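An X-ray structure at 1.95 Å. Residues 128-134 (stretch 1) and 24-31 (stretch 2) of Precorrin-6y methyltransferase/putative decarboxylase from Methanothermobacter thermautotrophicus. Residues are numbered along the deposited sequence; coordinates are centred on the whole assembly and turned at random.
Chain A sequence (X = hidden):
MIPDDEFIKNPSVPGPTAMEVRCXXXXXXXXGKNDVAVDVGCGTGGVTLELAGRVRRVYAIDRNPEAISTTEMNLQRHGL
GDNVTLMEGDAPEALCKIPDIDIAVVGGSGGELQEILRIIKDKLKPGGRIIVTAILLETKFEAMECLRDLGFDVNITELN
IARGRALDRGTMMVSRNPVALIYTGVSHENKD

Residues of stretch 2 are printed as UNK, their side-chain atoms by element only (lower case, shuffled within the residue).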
ATOM      1  N   GLY A 128     -17.271  18.739  18.335  1.00 44.01           N
ATOM      2  CA  GLY A 128     -16.223  17.835  18.784  1.00 41.43           C
ATOM      3  C   GLY A 128     -15.859  16.797  17.727  1.00 41.14           C
ATOM      4  O   GLY A 128     -16.660  16.469  16.855  1.00 40.01           O
ATOM      5  N   ARG A 129     -14.646  16.264  17.825  1.00 38.59           N
ATOM      6  CA  ARG A 129     -14.151  15.279  16.880  1.00 33.44           C
ATOM      7  C   ARG A 129     -13.766  13.988  17.578  1.00 32.53           C
ATOM      8  O   ARG A 129     -13.178  14.010  18.653  1.00 31.94           O
ATOM      9  CB  ARG A 129     -12.915  15.835  16.164  1.00 35.75           C
ATOM     10  CG  ARG A 129     -13.163  17.010  15.211  1.00 35.09           C
ATOM     11  CD  ARG A 129     -12.313  18.221  15.580  1.00 34.79           C
ATOM     12  NE  ARG A 129     -12.980  19.052  16.572  1.00 35.42           N
ATOM     13  CZ  ARG A 129     -12.372  19.867  17.434  1.00 40.60           C
ATOM     14  NH1 ARG A 129     -11.047  19.983  17.461  1.00 37.43           N
ATOM     15  NH2 ARG A 129     -13.097  20.580  18.276  1.00 42.68           N
ATOM     16  N   ILE A 130     -14.109  12.862  16.959  1.00 32.80           N
ATOM     17  CA  ILE A 130     -13.756  11.545  17.481  1.00 28.46           C
ATOM     18  C   ILE A 130     -12.902  10.869  16.406  1.00 30.30           C
ATOM     19  O   ILE A 130     -13.222  10.929  15.220  1.00 28.10           O
ATOM     20  CB  ILE A 130     -14.995  10.657  17.741  1.00 32.65           C
ATOM     21  CG1 ILE A 130     -15.976  11.357  18.698  1.00 31.25           C
ATOM     22  CG2 ILE A 130     -14.561   9.294  18.284  1.00 25.90           C
ATOM     23  CD1 ILE A 130     -17.240  10.559  18.927  1.00 30.43           C
ATOM     24  N   ILE A 131     -11.792  10.260  16.818  1.00 31.35           N
ATOM     25  CA  ILE A 131     -10.887   9.565  15.900  1.00 25.73           C
ATOM     26  C   ILE A 131     -10.478   8.247  16.539  1.00 23.82           C
ATOM     27  O   ILE A 131      -9.981   8.217  17.653  1.00 28.62           O
ATOM     28  CB  ILE A 131      -9.616  10.416  15.592  1.00 27.48           C
ATOM     29  CG1 ILE A 131     -10.010  11.738  14.931  1.00 21.46           C
ATOM     30  CG2 ILE A 131      -8.660   9.639  14.673  1.00 24.23           C
ATOM     31  CD1 ILE A 131      -9.198  12.889  15.392  1.00 23.66           C
ATOM     32  N   VAL A 132     -10.771   7.152  15.866  1.00 20.37           N
ATOM     33  CA  VAL A 132     -10.439   5.840  16.373  1.00 22.35           C
ATOM     34  C   VAL A 132      -9.324   5.294  15.498  1.00 24.66           C
ATOM     35  O   VAL A 132      -9.428   5.320  14.278  1.00 26.10           O
ATOM     36  CB  VAL A 132     -11.660   4.865  16.297  1.00 25.83           C
ATOM     37  CG1 VAL A 132     -11.271   3.497  16.862  1.00 21.91           C
ATOM     38  CG2 VAL A 132     -12.874   5.439  17.050  1.00 23.70           C
ATOM     39  N   THR A 133      -8.249   4.844  16.131  1.00 27.19           N
ATOM     40  CA  THR A 133      -7.101   4.272  15.440  1.00 29.45           C
ATOM     41  C   THR A 133      -7.313   2.772  15.444  1.00 31.83           C
ATOM     42  O   THR A 133      -7.319   2.154  16.510  1.00 38.91           O
ATOM     43  CB  THR A 133      -5.810   4.578  16.210  1.00 30.48           C
ATOM     44  OG1 THR A 133      -5.767   5.977  16.510  1.00 36.21           O
ATOM     45  CG2 THR A 133      -4.603   4.222  15.371  1.00 36.81           C
ATOM     46  N   ALA A 134      -7.449   2.167  14.266  1.00 30.42           N
ATOM     47  CA  ALA A 134      -7.695   0.732  14.165  1.00 29.84           C
ATOM     48  C   ALA A 134      -6.655  -0.103  13.432  1.00 29.38           C
ATOM     49  O   ALA A 134      -6.329   0.174  12.282  1.00 31.57           O
ATOM     50  CB  ALA A 134      -9.045   0.501  13.535  1.00 24.94           C
ATOM     51  N   UNK A  24      -1.428  12.656  10.922  1.00 22.58           N
ATOM     52  CA  UNK A  24      -2.775  12.695  10.360  1.00 23.10           C
ATOM     53  C   UNK A  24      -3.823  12.802  11.460  1.00 26.72           C
ATOM     54  O   UNK A  24      -4.818  13.511  11.296  1.00 29.39           O
ATOM     55  c   UNK A  24      -4.353  11.436   8.678  1.00 21.16           C
ATOM     56  c   UNK A  24      -4.611  12.719   7.911  1.00 22.30           C
ATOM     57  c   UNK A  24      -4.337  10.267   7.744  1.00 23.39           C
ATOM     58  c   UNK A  24      -3.031  11.485   9.448  1.00 24.40           C
ATOM     59  N   UNK A  25      -3.602  12.122  12.586  1.00 26.03           N
ATOM     60  CA  UNK A  25      -4.551  12.198  13.703  1.00 26.54           C
ATOM     61  C   UNK A  25      -4.686  13.669  14.117  1.00 29.23           C
ATOM     62  O   UNK A  25      -5.793  14.154  14.369  1.00 29.32           O
ATOM     63  c   UNK A  25      -4.102   9.865  14.568  1.00 22.98           C
ATOM     64  c   UNK A  25      -4.999  11.650  16.122  1.00 24.43           C
ATOM     65  c   UNK A  25      -4.098  11.360  14.919  1.00 26.85           C
ATOM     66  c   UNK A  25      -3.637   8.971  15.689  1.00 22.05           C
ATOM     67  N   UNK A  26      -3.558  14.381  14.160  1.00 29.62           N
ATOM     68  CA  UNK A  26      -3.561  15.792  14.533  1.00 30.80           C
ATOM     69  C   UNK A  26      -4.275  16.658  13.476  1.00 33.92           C
ATOM     70  O   UNK A  26      -4.982  17.604  13.831  1.00 35.30           O
ATOM     71 se   UNK A  26      -2.459  15.702  17.686  1.00 41.96          SE
ATOM     72  c   UNK A  26      -1.894  17.411  18.283  1.00 48.96           C
ATOM     73  c   UNK A  26      -1.436  15.654  15.976  1.00 32.18           C
ATOM     74  c   UNK A  26      -2.135  16.305  14.779  1.00 28.40           C
ATOM     75  N   UNK A  27      -4.097  16.323  12.193  1.00 30.08           N
ATOM     76  CA  UNK A  27      -4.745  17.073  11.114  1.00 31.71           C
ATOM     77  C   UNK A  27      -6.255  16.925  11.188  1.00 33.48           C
ATOM     78  O   UNK A  27      -6.996  17.884  10.968  1.00 35.38           O
ATOM     79  s   UNK A  27      -2.598  17.288   9.366  1.00 32.93           S
ATOM     80  c   UNK A  27      -4.244  16.619   9.744  1.00 27.53           C
ATOM     81  N   UNK A  28      -6.685  15.707  11.505  1.00 33.75           N
ATOM     82  CA  UNK A  28      -8.100  15.388  11.633  1.00 32.76           C
ATOM     83  C   UNK A  28      -8.683  15.950  12.933  1.00 35.15           C
ATOM     84  O   UNK A  28      -9.841  16.389  12.966  1.00 35.39           O
ATOM     85  c   UNK A  28      -7.997  11.649  10.422  1.00 25.42           C
ATOM     86  c   UNK A  28      -8.300  13.864  11.572  1.00 30.45           C
ATOM     87  c   UNK A  28      -8.913  13.604   9.143  1.00 26.54           C
ATOM     88  c   UNK A  28      -7.958  13.161  10.256  1.00 30.05           C
ATOM     89  N   UNK A  29      -7.878  15.944  13.997  1.00 34.75           N
ATOM     90  CA  UNK A  29      -8.308  16.445  15.296  1.00 34.76           C
ATOM     91  C   UNK A  29      -8.410  17.978  15.344  1.00 37.84           C
ATOM     92  O   UNK A  29      -9.266  18.512  16.043  1.00 37.18           O
ATOM     93  c   UNK A  29      -7.376  15.927  16.396  1.00 31.30           C
ATOM     94  N   UNK A  30      -7.533  18.672  14.611  1.00 39.17           N
ATOM     95  CA  UNK A  30      -7.516  20.135  14.586  1.00 41.27           C
ATOM     96  C   UNK A  30      -7.473  20.668  16.018  1.00 41.91           C
ATOM     97  O   UNK A  30      -8.400  21.347  16.474  1.00 41.56           O
ATOM     98  o   UNK A  30     -11.420  20.065  12.392  1.00 62.35           O
ATOM     99  o   UNK A  30     -10.278  21.400  11.037  1.00 68.80           O
ATOM    100  c   UNK A  30      -9.043  20.035  12.543  1.00 55.35           C
ATOM    101  c   UNK A  30     -10.341  20.531  11.943  1.00 63.35           C
ATOM    102  c   UNK A  30      -8.762  20.672  13.886  1.00 47.21           C
ATOM    103  N   UNK A  31      -6.385  20.379  16.741  1.00 43.43           N
ATOM    104  CA  UNK A  31      -6.211  20.816  18.129  1.00 45.81           C
ATOM    105  C   UNK A  31      -6.230  22.331  18.318  1.00 47.70           C
ATOM    106  O   UNK A  31      -5.520  23.058  17.626  1.00 46.57           O
ATOM    107  c   UNK A  31      -4.842  20.243  18.507  1.00 43.56           C
ATOM    108  c   UNK A  31      -5.188  19.668  16.268  1.00 39.36           C
ATOM    109  c   UNK A  31      -4.666  19.099  17.550  1.00 41.97           C
TER

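Position 24 opens the hidden segment, within a helix that begins earlier in the chain. Its side chain has four carbons and forks at the second, the pattern of leucine; it does not reach the strand and makes no contact with it. This is Leu 24, whose carbonyl oxygen accepts a 2.9 Å hydrogen bond from the backbone N of position 28.

Position 25 also carries four carbons, but the fork comes at the first and one arm is two carbons long, which distinguishes isoleucine from leucine. Its CA-to-CB bond points sideways to the strand, yet the end of the side chain comes nearer: the terminal carbon of the longer arm of position 25 lies 3.8 Å from OG1 of Thr 133, and the single carbon of its shorter arm is 4.4 Å from CG2 of Ile 131. The residue is Ile 25.

At position 26 an unbranched chain runs through two carbons, a selenium and a terminal carbon. It points away from the strand and touches none of it. Selenium in this place identifies selenomethionine, Met 26 in the sequence.

Position 27 has one carbon followed by one sulfur. It too points away, and it is bonded covalently to a group elsewhere in the structure. It is therefore Cys 27.

Position 28 returns to four carbons forked at the second. It is directed sideways, and its CB lies 4.0 Å from CD1 of Ile 131. Its backbone takes part as well, with O of position 28 4.0 Å from CD of Arg 129. The fork again means leucine, Leu 28.

Position 29 has a single side-chain carbon. This CB of position 29 sits 3.7 Å from CD1 of Ile 131, and the small side chain accompanies a close approach of the backbones: the CA atoms of position 29 and Arg 129 are 6.2 Å apart. The lone carbon marks an alanine, Ala 29.

Position 30 shows three carbons, the third bearing two oxygens, a carboxylate at the end of a chain long enough for glutamate. It is the first residue to leave helical geometry, with a phi of 52°. One carboxylate oxygen of position 30 is 4.6 Å from NE of Arg 129 and well out of the guanidinium plane, so the opposite charges are near each other without forming a salt bridge. This is Glu 30.

At position 31 three carbons close a ring onto the backbone N. It points away from the strand and lies beyond contact. The ring defines Pro 31.

The strand and helix run nearly antiparallel, at 157°, and the two stretches bury 327 Å², both sides summed. Ile 131 provides the apolar centre, its CD1 packing against the helix backbone, 3.6 Å from N of Ala 29, as well as against side chains. At the C-terminal end of the helix, NH1 of Arg 129 donates a 2.7 Å hydrogen bond to O of Ala 29, with a nearly straight angle of 166° and the acceptor close to the guanidinium plane. O of Glu 30 is also near, 3.1 Å from NH1 of Arg 129, but the angle is too poor for a hydrogen bond.

Stretch 2 (24-31) LIMCLAEP
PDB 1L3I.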